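Local coordinates for protein probable transcriptional regulator (Rhodococcus jostii, PDB 3ON2) that probably binds regulatory DNA as a TetR-family transcription factor, through a helix-turn-helix domain joined to an all-helical C-terminal domain, at residues S23-D28 against R105-L110; L33-L38 against K51-R56; A62-G67 against S122-A127; A88-L93 against R137-A142; G95-F100 against T163-A168. All coordinates share one frame; numbering follows the deposited sequence.

Contact 1 of 5, residues S23-D28 against R105-L110; sequences STLEKD and RELLAL
Glu26 and Glu106 mark the nearest approach of two helices, their CA atoms 5.4 Å apart, where the segment axes come within 8.5 Å and run at 102° to each other, nearly perpendicular. The carboxylate of Glu26 reaches the first turn of helix 105-115 and takes two backbone N-H groups there. Its OE1 accepts from Glu106 N at 3.1 Å on the syn side, moderately out of the carboxylate plane; its OE2 accepts from Leu107 N at 2.9 Å, with this donor well above the plane. Glu26 CG lies anti to the carbonyl carbon (chi1 -70°) and the chain bends at chi2 (-60°), which turns CD toward helix 105-115. The negative group thus sits at the N-terminal end of a helix, where the helix dipole would favour it. Glu106 slides past Glu26 in the opposite direction, its CG 3.3 Å from Leu25 O, and a water that donates to Glu106 OE2 makes a weak bond to Glu26 O. On the buried side Leu25 spreads its two methyls: CD2 lies 3.8 Å from Glu106 CB, while CD1 lies 3.7 Å from Leu107 CA and meets Leu110 CD2 at 3.9 Å. Leu110 also touches Leu63 of helix 56-81. The arrangement is a junction between the DNA-binding and C-terminal domains of a TetR-type regulator, with an acidic side chain binding the amino end of a helix and leucines packed beside it.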
# COMPACT_ATOMS: atom_id res chain seq x y z
N SER A 23 -4.22 14.01 -5.33
CA SER A 23 -3.26 15.12 -5.45
C SER A 23 -3.34 16.09 -4.25
O SER A 23 -2.33 16.49 -3.69
CB SER A 23 -3.45 15.84 -6.79
OG SER A 23 -2.47 16.87 -6.96
N THR A 24 -4.55 16.46 -3.85
CA THR A 24 -4.75 17.28 -2.67
C THR A 24 -4.34 16.57 -1.37
O THR A 24 -3.74 17.19 -0.47
CB THR A 24 -6.21 17.68 -2.60
OG1 THR A 24 -6.52 18.39 -3.81
CG2 THR A 24 -6.50 18.57 -1.40
N LEU A 25 -4.66 15.28 -1.27
CA LEU A 25 -4.28 14.49 -0.10
C LEU A 25 -2.78 14.59 0.12
O LEU A 25 -2.34 14.85 1.24
CB LEU A 25 -4.63 13.02 -0.29
CG LEU A 25 -5.12 12.09 0.83
CD1 LEU A 25 -4.73 10.66 0.48
CD2 LEU A 25 -4.68 12.41 2.21
N GLU A 26 -2.02 14.39 -0.95
CA GLU A 26 -0.56 14.34 -0.84
C GLU A 26 0.02 15.71 -0.55
O GLU A 26 1.02 15.81 0.15
CB GLU A 26 0.11 13.66 -2.05
CG GLU A 26 -0.14 12.12 -2.15
CD GLU A 26 0.36 11.26 -0.95
OE1 GLU A 26 1.19 11.76 -0.12
OE2 GLU A 26 -0.05 10.07 -0.86
N LYS A 27 -0.61 16.77 -1.06
CA LYS A 27 -0.18 18.14 -0.74
C LYS A 27 -0.62 18.65 0.63
O LYS A 27 0.20 19.19 1.39
CB LYS A 27 -0.63 19.12 -1.84
CG LYS A 27 0.40 19.32 -2.92
CD LYS A 27 0.26 20.68 -3.62
CE LYS A 27 1.64 21.35 -3.86
NZ LYS A 27 2.54 20.63 -4.83
N ASP A 28 -1.90 18.48 0.96
CA ASP A 28 -2.50 19.14 2.11
C ASP A 28 -2.93 18.21 3.25
O ASP A 28 -3.30 18.67 4.33
CB ASP A 28 -3.72 19.99 1.67
CG ASP A 28 -3.37 21.12 0.66
OD1 ASP A 28 -2.24 21.69 0.72
OD2 ASP A 28 -4.24 21.45 -0.18
N ARG A 105 2.84 8.60 0.93
CA ARG A 105 2.80 8.71 2.39
C ARG A 105 1.43 9.06 2.96
O ARG A 105 0.97 8.40 3.89
CB ARG A 105 3.86 9.70 2.87
CG ARG A 105 5.23 9.31 2.41
CD ARG A 105 6.32 10.15 3.05
NE ARG A 105 7.57 9.99 2.32
CZ ARG A 105 8.72 10.52 2.71
NH1 ARG A 105 8.76 11.26 3.81
NH2 ARG A 105 9.82 10.35 2.00
N GLU A 106 0.79 10.10 2.42
CA GLU A 106 -0.56 10.48 2.89
C GLU A 106 -1.62 9.44 2.47
O GLU A 106 -2.56 9.17 3.23
CB GLU A 106 -0.97 11.88 2.40
CG GLU A 106 -0.11 13.02 2.94
CD GLU A 106 -0.25 13.22 4.44
OE1 GLU A 106 -1.18 12.67 5.05
OE2 GLU A 106 0.58 13.93 5.03
N LEU A 107 -1.49 8.85 1.29
CA LEU A 107 -2.44 7.81 0.88
C LEU A 107 -2.33 6.59 1.79
O LEU A 107 -3.34 6.05 2.24
CB LEU A 107 -2.27 7.41 -0.58
CG LEU A 107 -3.21 6.28 -1.01
CD1 LEU A 107 -4.66 6.78 -1.13
CD2 LEU A 107 -2.72 5.64 -2.31
N LEU A 108 -1.10 6.19 2.10
CA LEU A 108 -0.90 5.05 2.96
C LEU A 108 -1.47 5.27 4.39
O LEU A 108 -2.16 4.37 4.94
CB LEU A 108 0.59 4.66 2.99
CG LEU A 108 0.92 3.32 3.63
CD1 LEU A 108 0.67 2.16 2.66
CD2 LEU A 108 2.35 3.31 4.16
N ALA A 109 -1.22 6.45 4.97
CA ALA A 109 -1.88 6.82 6.24
C ALA A 109 -3.41 6.70 6.16
O ALA A 109 -4.05 6.15 7.08
CB ALA A 109 -1.48 8.22 6.66
N LEU A 110 -4.00 7.20 5.06
CA LEU A 110 -5.44 7.10 4.86
C LEU A 110 -5.89 5.63 4.76
O LEU A 110 -6.88 5.23 5.38
CB LEU A 110 -5.90 7.93 3.65
CG LEU A 110 -7.39 7.82 3.26
CD1 LEU A 110 -8.33 8.36 4.33
CD2 LEU A 110 -7.64 8.57 1.94
O HOH W 1 1.06 16.20 3.51

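Contact 2 of 5, residues L33-L38 against K51-R56; sequences LSLRQL and KHFRDR. With SO4 (sulfate ion), chain E.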
# COMPACT_ATOMS: atom_id res chain seq x y z
N LEU A 33 -9.02 17.65 2.36
CA LEU A 33 -9.94 17.04 1.40
C LEU A 33 -11.37 17.50 1.58
O LEU A 33 -11.97 17.32 2.65
CB LEU A 33 -9.91 15.52 1.47
CG LEU A 33 -8.78 14.79 0.76
CD1 LEU A 33 -9.03 13.31 0.88
CD2 LEU A 33 -8.71 15.20 -0.71
N SER A 34 -11.92 18.06 0.51
CA SER A 34 -13.33 18.40 0.50
C SER A 34 -13.98 17.94 -0.79
O SER A 34 -13.54 18.31 -1.88
CB SER A 34 -13.53 19.91 0.69
OG SER A 34 -14.88 20.28 0.45
N LEU A 35 -15.04 17.14 -0.68
CA LEU A 35 -15.74 16.67 -1.87
C LEU A 35 -16.35 17.85 -2.62
O LEU A 35 -16.25 17.95 -3.84
CB LEU A 35 -16.82 15.65 -1.50
CG LEU A 35 -17.67 15.03 -2.62
CD1 LEU A 35 -16.83 14.47 -3.77
CD2 LEU A 35 -18.57 13.93 -2.01
N ARG A 36 -16.93 18.77 -1.87
CA ARG A 36 -17.51 19.95 -2.48
C ARG A 36 -16.46 20.77 -3.22
O ARG A 36 -16.70 21.18 -4.34
CB ARG A 36 -18.22 20.79 -1.43
CG ARG A 36 -19.49 20.15 -0.90
CD ARG A 36 -19.96 20.93 0.31
NE ARG A 36 -19.15 20.58 1.46
CZ ARG A 36 -19.08 21.29 2.58
NH1 ARG A 36 -18.32 20.86 3.59
NH2 ARG A 36 -19.76 22.43 2.68
N GLN A 37 -15.30 20.99 -2.63
CA GLN A 37 -14.26 21.73 -3.35
C GLN A 37 -13.76 20.98 -4.60
O GLN A 37 -13.55 21.59 -5.66
CB GLN A 37 -13.08 21.99 -2.43
CG GLN A 37 -13.27 23.14 -1.49
CD GLN A 37 -11.98 23.53 -0.83
OE1 GLN A 37 -11.40 22.76 -0.06
NE2 GLN A 37 -11.50 24.72 -1.13
N LEU A 38 -13.58 19.67 -4.47
CA LEU A 38 -13.01 18.89 -5.57
C LEU A 38 -13.95 18.91 -6.75
O LEU A 38 -13.52 19.04 -7.89
CB LEU A 38 -12.72 17.46 -5.13
CG LEU A 38 -11.60 17.35 -4.10
CD1 LEU A 38 -11.73 16.03 -3.36
CD2 LEU A 38 -10.21 17.50 -4.76
N LYS A 51 -21.49 15.21 -7.95
CA LYS A 51 -20.16 15.05 -7.35
C LYS A 51 -19.77 13.57 -7.46
O LYS A 51 -18.72 13.17 -6.95
CB LYS A 51 -20.16 15.44 -5.87
CG LYS A 51 -20.74 16.81 -5.50
CD LYS A 51 -20.76 17.02 -3.97
CE LYS A 51 -21.98 16.37 -3.25
NZ LYS A 51 -22.27 14.90 -3.58
N HIS A 52 -20.62 12.78 -8.12
CA HIS A 52 -20.57 11.31 -8.17
C HIS A 52 -20.75 10.62 -6.82
O HIS A 52 -21.70 9.87 -6.62
CB HIS A 52 -19.30 10.77 -8.85
CG HIS A 52 -19.18 9.29 -8.74
ND1 HIS A 52 -19.84 8.43 -9.60
CD2 HIS A 52 -18.53 8.51 -7.85
CE1 HIS A 52 -19.59 7.18 -9.24
NE2 HIS A 52 -18.78 7.20 -8.19
N PHE A 53 -19.81 10.87 -5.90
CA PHE A 53 -19.83 10.24 -4.59
C PHE A 53 -20.98 10.75 -3.74
O PHE A 53 -21.30 11.92 -3.77
CB PHE A 53 -18.48 10.50 -3.89
CG PHE A 53 -17.33 9.83 -4.58
CD1 PHE A 53 -17.08 8.47 -4.40
CD2 PHE A 53 -16.49 10.56 -5.43
CE1 PHE A 53 -16.02 7.84 -5.04
CE2 PHE A 53 -15.42 9.92 -6.09
CZ PHE A 53 -15.19 8.57 -5.88
N ARG A 54 -21.59 9.86 -2.99
CA ARG A 54 -22.76 10.18 -2.15
C ARG A 54 -22.38 11.18 -1.06
O ARG A 54 -23.17 12.05 -0.71
CB ARG A 54 -23.27 8.88 -1.51
CG ARG A 54 -24.42 8.99 -0.54
CD ARG A 54 -25.77 8.65 -1.17
NE ARG A 54 -25.76 7.37 -1.90
CZ ARG A 54 -26.43 6.27 -1.53
NH1 ARG A 54 -26.36 5.19 -2.28
NH2 ARG A 54 -27.16 6.25 -0.41
N ASP A 55 -21.18 11.03 -0.50
CA ASP A 55 -20.69 11.91 0.57
C ASP A 55 -19.18 11.77 0.69
O ASP A 55 -18.56 10.96 -0.02
CB ASP A 55 -21.37 11.58 1.91
CG ASP A 55 -21.29 10.07 2.27
OD1 ASP A 55 -20.29 9.38 1.97
OD2 ASP A 55 -22.25 9.57 2.90
N ARG A 56 -18.59 12.56 1.57
CA ARG A 56 -17.16 12.56 1.79
C ARG A 56 -16.66 11.17 2.13
O ARG A 56 -15.61 10.76 1.64
CB ARG A 56 -16.78 13.51 2.94
CG ARG A 56 -15.26 13.64 3.16
CD ARG A 56 -14.93 14.87 4.01
NE ARG A 56 -13.49 15.13 3.97
CZ ARG A 56 -12.66 14.88 4.98
NH1 ARG A 56 -11.36 15.12 4.85
NH2 ARG A 56 -13.12 14.38 6.11
S SO4 E . -17.12 17.72 2.08
O1 SO4 E . -16.59 18.69 3.03
O2 SO4 E . -17.57 18.44 0.89
O3 SO4 E . -16.07 16.74 1.74
O4 SO4 E . -18.29 17.05 2.61
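The two ends of the predicted helix-turn-helix of this TetR-type domain meet here, where Leu33, just before helix 35-41, and Leu35 in its first turn contact Lys51, Phe53 and Arg56 at the approach to helix 56-81. Leu35 is the apolar centre: with CG anti to the backbone N (chi1 -180°), its CD2 reaches Asp55 C at 3.5 Å and Phe53 CB at 3.9 Å. The Lys51 chain crosses Leu35 at about a right angle, with Lys51 CD 3.9 Å from Leu35 CG. Arg56, extended from CG to NE, donates through NE to Leu33 O at 3.0 Å; the donor stands above the carbonyl plane, and NH1 adds a weak bond to the same oxygen. Ser34 caps helix 35-41 by accepting from Gln37 N on OG. A sulfate, probably from the crystallisation liquor, sits at this helix start: its O3 takes Leu35 N at 2.7 Å, and O2 takes both Arg36 N and Arg36 NE. Arg36 NH1 holds O1 at 2.8 Å, so the guanidinium grips the anion edge-on, while Arg56 CD lies 3.2 Å from O3. An anion held this way is consistent with a site for a DNA phosphate. Leu33 continues inward to Ala21 of helix 13-28 and Leu60 of helix 56-81, and Phe53 packs on Leu59 and Ala62, so the contact rests on both flanking helices.

Contact 3 of 5, residues A62-G67 against S122-A127; sequences ALAESG and SQVVEA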
# COMPACT_ATOMS: atom_id res chain seq x y z
N ALA A 62 -13.26 5.07 -1.24
CA ALA A 62 -12.78 4.83 -2.61
C ALA A 62 -11.27 5.04 -2.75
O ALA A 62 -10.61 4.22 -3.38
CB ALA A 62 -13.54 5.70 -3.63
N LEU A 63 -10.74 6.10 -2.15
CA LEU A 63 -9.29 6.36 -2.13
C LEU A 63 -8.52 5.26 -1.41
O LEU A 63 -7.50 4.75 -1.90
CB LEU A 63 -9.01 7.68 -1.41
CG LEU A 63 -9.20 8.94 -2.25
CD1 LEU A 63 -9.22 10.19 -1.34
CD2 LEU A 63 -8.07 9.04 -3.27
N ALA A 64 -9.05 4.88 -0.25
CA ALA A 64 -8.45 3.81 0.56
C ALA A 64 -8.47 2.48 -0.19
O ALA A 64 -7.46 1.77 -0.23
CB ALA A 64 -9.19 3.69 1.89
N GLU A 65 -9.61 2.12 -0.78
CA GLU A 65 -9.72 0.88 -1.57
C GLU A 65 -8.74 0.87 -2.75
O GLU A 65 -8.01 -0.10 -2.96
CB GLU A 65 -11.16 0.69 -2.08
CG GLU A 65 -11.42 -0.72 -2.62
CD GLU A 65 -12.60 -0.77 -3.58
OE1 GLU A 65 -13.03 0.30 -4.08
OE2 GLU A 65 -13.07 -1.89 -3.86
N SER A 66 -8.72 1.98 -3.49
CA SER A 66 -7.81 2.16 -4.60
C SER A 66 -6.33 2.05 -4.18
O SER A 66 -5.50 1.50 -4.93
CB SER A 66 -8.04 3.52 -5.23
OG SER A 66 -7.08 3.74 -6.25
N GLY A 67 -6.01 2.60 -3.01
CA GLY A 67 -4.67 2.49 -2.45
C GLY A 67 -4.22 1.06 -2.21
O GLY A 67 -3.12 0.67 -2.57
N SER A 122 -16.54 -2.79 3.98
CA SER A 122 -16.10 -4.14 3.62
C SER A 122 -15.18 -4.19 2.38
O SER A 122 -14.24 -4.98 2.34
CB SER A 122 -17.31 -5.05 3.40
OG SER A 122 -18.20 -4.47 2.45
N GLN A 123 -15.43 -3.33 1.39
CA GLN A 123 -14.58 -3.36 0.19
C GLN A 123 -13.16 -2.88 0.51
O GLN A 123 -12.19 -3.38 -0.08
CB GLN A 123 -15.18 -2.62 -1.00
CG GLN A 123 -15.16 -1.10 -0.92
CD GLN A 123 -16.33 -0.51 -0.13
OE1 GLN A 123 -17.12 -1.23 0.50
NE2 GLN A 123 -16.45 0.82 -0.18
N VAL A 124 -13.04 -1.93 1.45
CA VAL A 124 -11.72 -1.50 1.94
C VAL A 124 -11.06 -2.65 2.71
O VAL A 124 -9.88 -2.99 2.44
CB VAL A 124 -11.79 -0.23 2.81
CG1 VAL A 124 -10.40 0.11 3.37
CG2 VAL A 124 -12.36 0.97 2.00
N VAL A 125 -11.79 -3.22 3.66
CA VAL A 125 -11.28 -4.35 4.46
C VAL A 125 -10.77 -5.47 3.54
O VAL A 125 -9.66 -5.97 3.74
CB VAL A 125 -12.33 -4.89 5.48
CG1 VAL A 125 -11.79 -6.13 6.20
CG2 VAL A 125 -12.72 -3.81 6.48
N GLU A 126 -11.58 -5.85 2.54
CA GLU A 126 -11.21 -6.94 1.59
C GLU A 126 -9.98 -6.64 0.74
O GLU A 126 -9.14 -7.52 0.51
CB GLU A 126 -12.39 -7.27 0.65
CG GLU A 126 -13.52 -8.06 1.32
CD GLU A 126 -14.77 -8.19 0.44
OE1 GLU A 126 -14.64 -8.00 -0.80
OE2 GLU A 126 -15.87 -8.49 0.98
N ALA A 127 -9.89 -5.40 0.26
CA ALA A 127 -8.73 -4.94 -0.50
C ALA A 127 -7.44 -5.00 0.35
O ALA A 127 -6.40 -5.44 -0.14
CB ALA A 127 -8.98 -3.51 -1.02
O HOH W 2 -14.92 2.07 -1.99
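Gln123 and Val124 bring the first turn of helix 122-144 against Glu65 and Ala64 of helix 56-81; the two segments run nearly parallel (18°, axes 8.6 Å apart) and tie the long helix leading out of the DNA-binding domain to the C-terminal bundle of the TetR fold. Gln123 comes first. Its CG lies between the backbone N and the carbonyl carbon (chi1 74°), 3.7 Å from Glu65 CD, and the two side chains cross at about a right angle. Gln123 CB rests 3.6 Å from Glu65 OE2. Val124 follows, and both its methyls reach helix 56-81: CG1 meets Ala64 CB at 4.1 Å, and CG2 approaches Glu65 N. Asn114 of helix 105-115 touches both Ala64 and Val124. One turn further on, Ala127 sets CB 4.0 Å from Glu65 CG, on the aliphatic part of the glutamate, and also touches Phe68. The polar ends of Gln123 and Glu65 are bridged by one water, which accepts from Gln123 NE2 at 2.7 Å and donates weakly to Glu65 OE1 at 3.3 Å.

Contact 4 of 5, residues A88-L93 against R137-A142; sequences ARFAAL and RIVTEA
The Phe90 ring and the Arg89 guanidinium are the flat groups that reach helix 122-144. Around the ring, Ile138 CG2, Val139 CA and Ala142 CB all approach obliquely. Its far corner does the touching: CE1 lies 3.8 Å from Ile138 CG2, and CZ lies 3.8 Å from Ala142 CB and 4.1 Å from Val139 CG2. Trp193 meets the same ring in an edge-to-face stack. The guanidinium receives Glu141 OE1 at its edge, near its plane, in a salt bridge 3.0 Å long from Arg89 NH1, while Ile138 CD1 approaches obliquely. Arg89 is extended from CG to NE (chi3 171°), which carries NE out toward helix 122-144; guanidinium and carboxylate planes stand 48° apart. Ile138 fills the middle of the contact, dividing its branches among three partners: CG2 to Phe90, CD1 to Arg89 NH1 at 3.9 Å, and CG1 to Leu93 CD1 at 4.0 Å. The two segments run antiparallel at 162°, with axes 10.7 Å apart, a spacing spanned by the larger side chains. Leu93 and Val139 also belong to the pocket that holds a polyether molecule, probably from the crystallisation liquor. Val79 of helix 56-81 touches Arg89, Leu93 and Ile138, and Ala153 and Ile156 of helix 153-172 touch Val139.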
# COMPACT_ATOMS: atom_id res chain seq x y z
N ALA A 88 14.85 -14.26 -3.24
CA ALA A 88 14.66 -13.12 -4.17
C ALA A 88 13.28 -12.46 -4.04
O ALA A 88 13.17 -11.23 -4.09
CB ALA A 88 14.90 -13.54 -5.59
N ARG A 89 12.24 -13.28 -3.89
CA ARG A 89 10.89 -12.76 -3.76
C ARG A 89 10.71 -12.00 -2.46
O ARG A 89 10.04 -10.97 -2.45
CB ARG A 89 9.87 -13.89 -3.78
CG ARG A 89 9.73 -14.50 -5.14
CD ARG A 89 8.73 -15.63 -5.13
NE ARG A 89 8.49 -16.04 -6.50
CZ ARG A 89 7.41 -16.68 -6.94
NH1 ARG A 89 6.42 -17.02 -6.11
NH2 ARG A 89 7.34 -16.98 -8.21
N PHE A 90 11.25 -12.53 -1.37
CA PHE A 90 11.16 -11.85 -0.06
C PHE A 90 11.84 -10.50 -0.14
O PHE A 90 11.27 -9.51 0.29
CB PHE A 90 11.85 -12.67 1.05
CG PHE A 90 11.02 -13.83 1.58
CD1 PHE A 90 10.19 -14.59 0.76
CD2 PHE A 90 11.16 -14.21 2.92
CE1 PHE A 90 9.49 -15.68 1.26
CE2 PHE A 90 10.45 -15.30 3.43
CZ PHE A 90 9.61 -16.03 2.60
N ALA A 91 13.05 -10.48 -0.70
CA ALA A 91 13.78 -9.23 -0.92
C ALA A 91 13.01 -8.25 -1.81
O ALA A 91 12.93 -7.05 -1.51
CB ALA A 91 15.19 -9.51 -1.47
N ALA A 92 12.44 -8.73 -2.91
CA ALA A 92 11.70 -7.84 -3.81
C ALA A 92 10.44 -7.26 -3.18
O ALA A 92 10.13 -6.09 -3.40
CB ALA A 92 11.34 -8.55 -5.13
N LEU A 93 9.70 -8.08 -2.43
CA LEU A 93 8.49 -7.59 -1.76
C LEU A 93 8.83 -6.50 -0.76
O LEU A 93 8.10 -5.53 -0.67
CB LEU A 93 7.75 -8.71 -1.03
CG LEU A 93 6.94 -9.67 -1.91
CD1 LEU A 93 6.51 -10.83 -1.04
CD2 LEU A 93 5.71 -9.01 -2.55
N ARG A 137 0.94 -16.10 0.98
CA ARG A 137 1.08 -17.12 -0.08
C ARG A 137 2.54 -17.34 -0.48
O ARG A 137 2.97 -18.47 -0.58
CB ARG A 137 0.17 -16.81 -1.29
CG ARG A 137 0.74 -17.14 -2.69
CD ARG A 137 -0.28 -16.97 -3.87
NE ARG A 137 -0.99 -15.68 -3.94
CZ ARG A 137 -2.08 -15.37 -3.23
NH1 ARG A 137 -2.58 -16.25 -2.37
NH2 ARG A 137 -2.68 -14.18 -3.36
N ILE A 138 3.29 -16.25 -0.63
CA ILE A 138 4.73 -16.28 -0.93
C ILE A 138 5.53 -16.97 0.19
O ILE A 138 6.47 -17.72 -0.10
CB ILE A 138 5.30 -14.84 -1.11
CG1 ILE A 138 4.57 -14.07 -2.23
CG2 ILE A 138 6.80 -14.86 -1.32
CD1 ILE A 138 5.04 -14.36 -3.64
N VAL A 139 5.18 -16.69 1.44
CA VAL A 139 5.79 -17.38 2.61
C VAL A 139 5.43 -18.88 2.59
O VAL A 139 6.30 -19.72 2.76
CB VAL A 139 5.35 -16.72 3.97
CG1 VAL A 139 5.77 -17.56 5.19
CG2 VAL A 139 5.85 -15.25 4.09
N THR A 140 4.14 -19.19 2.39
CA THR A 140 3.66 -20.59 2.33
C THR A 140 4.38 -21.36 1.23
O THR A 140 4.86 -22.47 1.47
CB THR A 140 2.12 -20.68 2.16
OG1 THR A 140 1.49 -19.93 3.20
CG2 THR A 140 1.59 -22.13 2.29
N GLU A 141 4.50 -20.76 0.05
CA GLU A 141 5.23 -21.36 -1.08
C GLU A 141 6.69 -21.58 -0.73
O GLU A 141 7.29 -22.57 -1.14
CB GLU A 141 5.12 -20.51 -2.36
CG GLU A 141 3.69 -20.40 -2.94
CD GLU A 141 3.56 -19.49 -4.18
OE1 GLU A 141 4.58 -18.90 -4.61
OE2 GLU A 141 2.43 -19.36 -4.73
N ALA A 142 7.27 -20.66 0.04
CA ALA A 142 8.67 -20.80 0.48
C ALA A 142 8.83 -21.97 1.44
O ALA A 142 9.86 -22.66 1.43
CB ALA A 142 9.17 -19.50 1.15

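Contact 5 of 5, residues G95-F100 against T163-A168; sequences GAYVSF and TFHGIA
Tyr97 and His165 both hold CG anti to the backbone N (chi1 179° and -169°), which places each CG so that the ring ends can meet between the helices. Tyr97 OH and His165 ND1 meet in a hydrogen bond of 2.8 Å, in which either may be the donor. The imidazole nitrogen lies in the plane of the phenol ring, at its edge, while the hydroxyl approaches the histidine ring obliquely. Tyr112 OH of helix 105-115 is a second hydrogen-bond partner of Tyr97 OH, and its ring meets His165 edge-to-face. Nearer the backbone, Tyr97 CE2 lies 3.7 Å from His165 CA, and Phe164 O sits near the plane of the tyrosine ring at its edge. The segment axes run at 35°, 9.2 Å apart, within the C-terminal bundle of the TetR fold, where Tyr97 and Phe164 belong to a pocket occupied by a polyether molecule, probably from the crystallisation liquor. Val98 is the apolar half of the interface: its CG2 touches Phe164 O at 3.7 Å and Phe164 CB at 4.0 Å, and the Val98 and Phe164 side chains cross at about a right angle. Val98 CG1 turns to Ala168 CB at 4.4 Å, and Val181 and Val185 of helix 181-196 touch Val98.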
# COMPACT_ATOMS: atom_id res chain seq x y z
N GLY A 95 11.49 -4.38 -0.57
CA GLY A 95 11.88 -3.17 -1.29
C GLY A 95 10.70 -2.47 -1.95
O GLY A 95 10.59 -1.25 -1.88
N ALA A 96 9.80 -3.25 -2.58
CA ALA A 96 8.58 -2.67 -3.17
C ALA A 96 7.63 -2.06 -2.15
O ALA A 96 7.00 -1.03 -2.41
CB ALA A 96 7.82 -3.72 -4.00
N TYR A 97 7.48 -2.71 -1.00
CA TYR A 97 6.64 -2.12 0.05
C TYR A 97 7.16 -0.75 0.52
O TYR A 97 6.40 0.22 0.64
CB TYR A 97 6.48 -3.04 1.27
CG TYR A 97 5.62 -2.34 2.30
CD1 TYR A 97 4.23 -2.31 2.13
CD2 TYR A 97 6.18 -1.65 3.38
CE1 TYR A 97 3.42 -1.64 3.02
CE2 TYR A 97 5.36 -0.97 4.29
CZ TYR A 97 3.97 -0.98 4.10
OH TYR A 97 3.12 -0.33 4.94
N VAL A 98 8.45 -0.69 0.85
CA VAL A 98 9.04 0.54 1.37
C VAL A 98 8.96 1.65 0.31
O VAL A 98 8.57 2.77 0.63
CB VAL A 98 10.47 0.29 1.93
CG1 VAL A 98 11.12 1.60 2.45
CG2 VAL A 98 10.41 -0.74 3.09
N SER A 99 9.28 1.33 -0.94
CA SER A 99 9.13 2.32 -2.02
C SER A 99 7.71 2.84 -2.18
O SER A 99 7.52 4.06 -2.40
CB SER A 99 9.59 1.75 -3.36
OG SER A 99 10.96 1.48 -3.27
N PHE A 100 6.73 1.94 -2.09
CA PHE A 100 5.33 2.35 -2.16
C PHE A 100 4.96 3.34 -1.05
O PHE A 100 4.33 4.38 -1.29
CB PHE A 100 4.38 1.14 -2.09
CG PHE A 100 2.95 1.49 -2.37
CD1 PHE A 100 2.43 1.37 -3.66
CD2 PHE A 100 2.11 1.96 -1.34
CE1 PHE A 100 1.08 1.70 -3.92
CE2 PHE A 100 0.79 2.30 -1.59
CZ PHE A 100 0.27 2.17 -2.88
N THR A 163 8.32 -5.26 10.31
CA THR A 163 9.69 -4.88 10.00
C THR A 163 9.76 -3.79 8.93
O THR A 163 10.39 -2.74 9.15
CB THR A 163 10.54 -6.07 9.57
OG1 THR A 163 10.53 -7.04 10.63
CG2 THR A 163 12.00 -5.61 9.24
N PHE A 164 9.13 -4.03 7.79
CA PHE A 164 9.26 -3.08 6.68
C PHE A 164 8.35 -1.86 6.80
O PHE A 164 8.73 -0.76 6.35
CB PHE A 164 9.27 -3.82 5.31
CG PHE A 164 10.40 -4.79 5.23
CD1 PHE A 164 11.71 -4.32 5.06
CD2 PHE A 164 10.20 -6.14 5.46
CE1 PHE A 164 12.79 -5.20 5.07
CE2 PHE A 164 11.29 -7.04 5.45
CZ PHE A 164 12.57 -6.55 5.25
N HIS A 165 7.19 -2.01 7.43
CA HIS A 165 6.45 -0.82 7.82
C HIS A 165 7.21 0.01 8.87
O HIS A 165 7.12 1.24 8.87
CB HIS A 165 5.04 -1.13 8.32
CG HIS A 165 4.18 0.09 8.46
ND1 HIS A 165 3.78 0.85 7.38
CD2 HIS A 165 3.67 0.70 9.56
CE1 HIS A 165 3.07 1.88 7.80
NE2 HIS A 165 2.97 1.80 9.12
N GLY A 166 7.90 -0.65 9.79
CA GLY A 166 8.77 0.04 10.74
C GLY A 166 9.88 0.85 10.06
O GLY A 166 10.08 2.00 10.39
N ILE A 167 10.57 0.24 9.09
CA ILE A 167 11.56 0.96 8.28
C ILE A 167 10.95 2.19 7.56
O ILE A 167 11.49 3.32 7.65
CB ILE A 167 12.35 0.02 7.29
CG1 ILE A 167 13.21 -0.99 8.08
CG2 ILE A 167 13.31 0.87 6.39
CD1 ILE A 167 13.92 -2.06 7.15
N ALA A 168 9.83 2.00 6.86
CA ALA A 168 9.15 3.11 6.17
C ALA A 168 8.74 4.24 7.16
O ALA A 168 8.89 5.44 6.86
CB ALA A 168 7.95 2.60 5.37

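Overall arrangement
From the N terminus, helix 13-28 opens contact 1, whose loop closes at helix 105-115. Within that loop contact 2 opens and closes across the helix-turn-helix, and contact 3 starts on helix 56-81, closing on helix 122-144. Contacts 4 and 5 open on helix 86-103, contact 4 closing on helix 122-144 and contact 5 on helix 153-172. Contacts 1, 3, 4 and 5 all cross one another, whereas contact 2 precedes contacts 3, 4 and 5 in series. Thr24 and Leu25 touch Leu33, and Leu107 and Leu110 touch segment 62-67, joining the DNA-binding helices to the bundle. Leu108 connects contacts 1 and 5; the centres of contacts 2 and 4 lie about 39 Å apart.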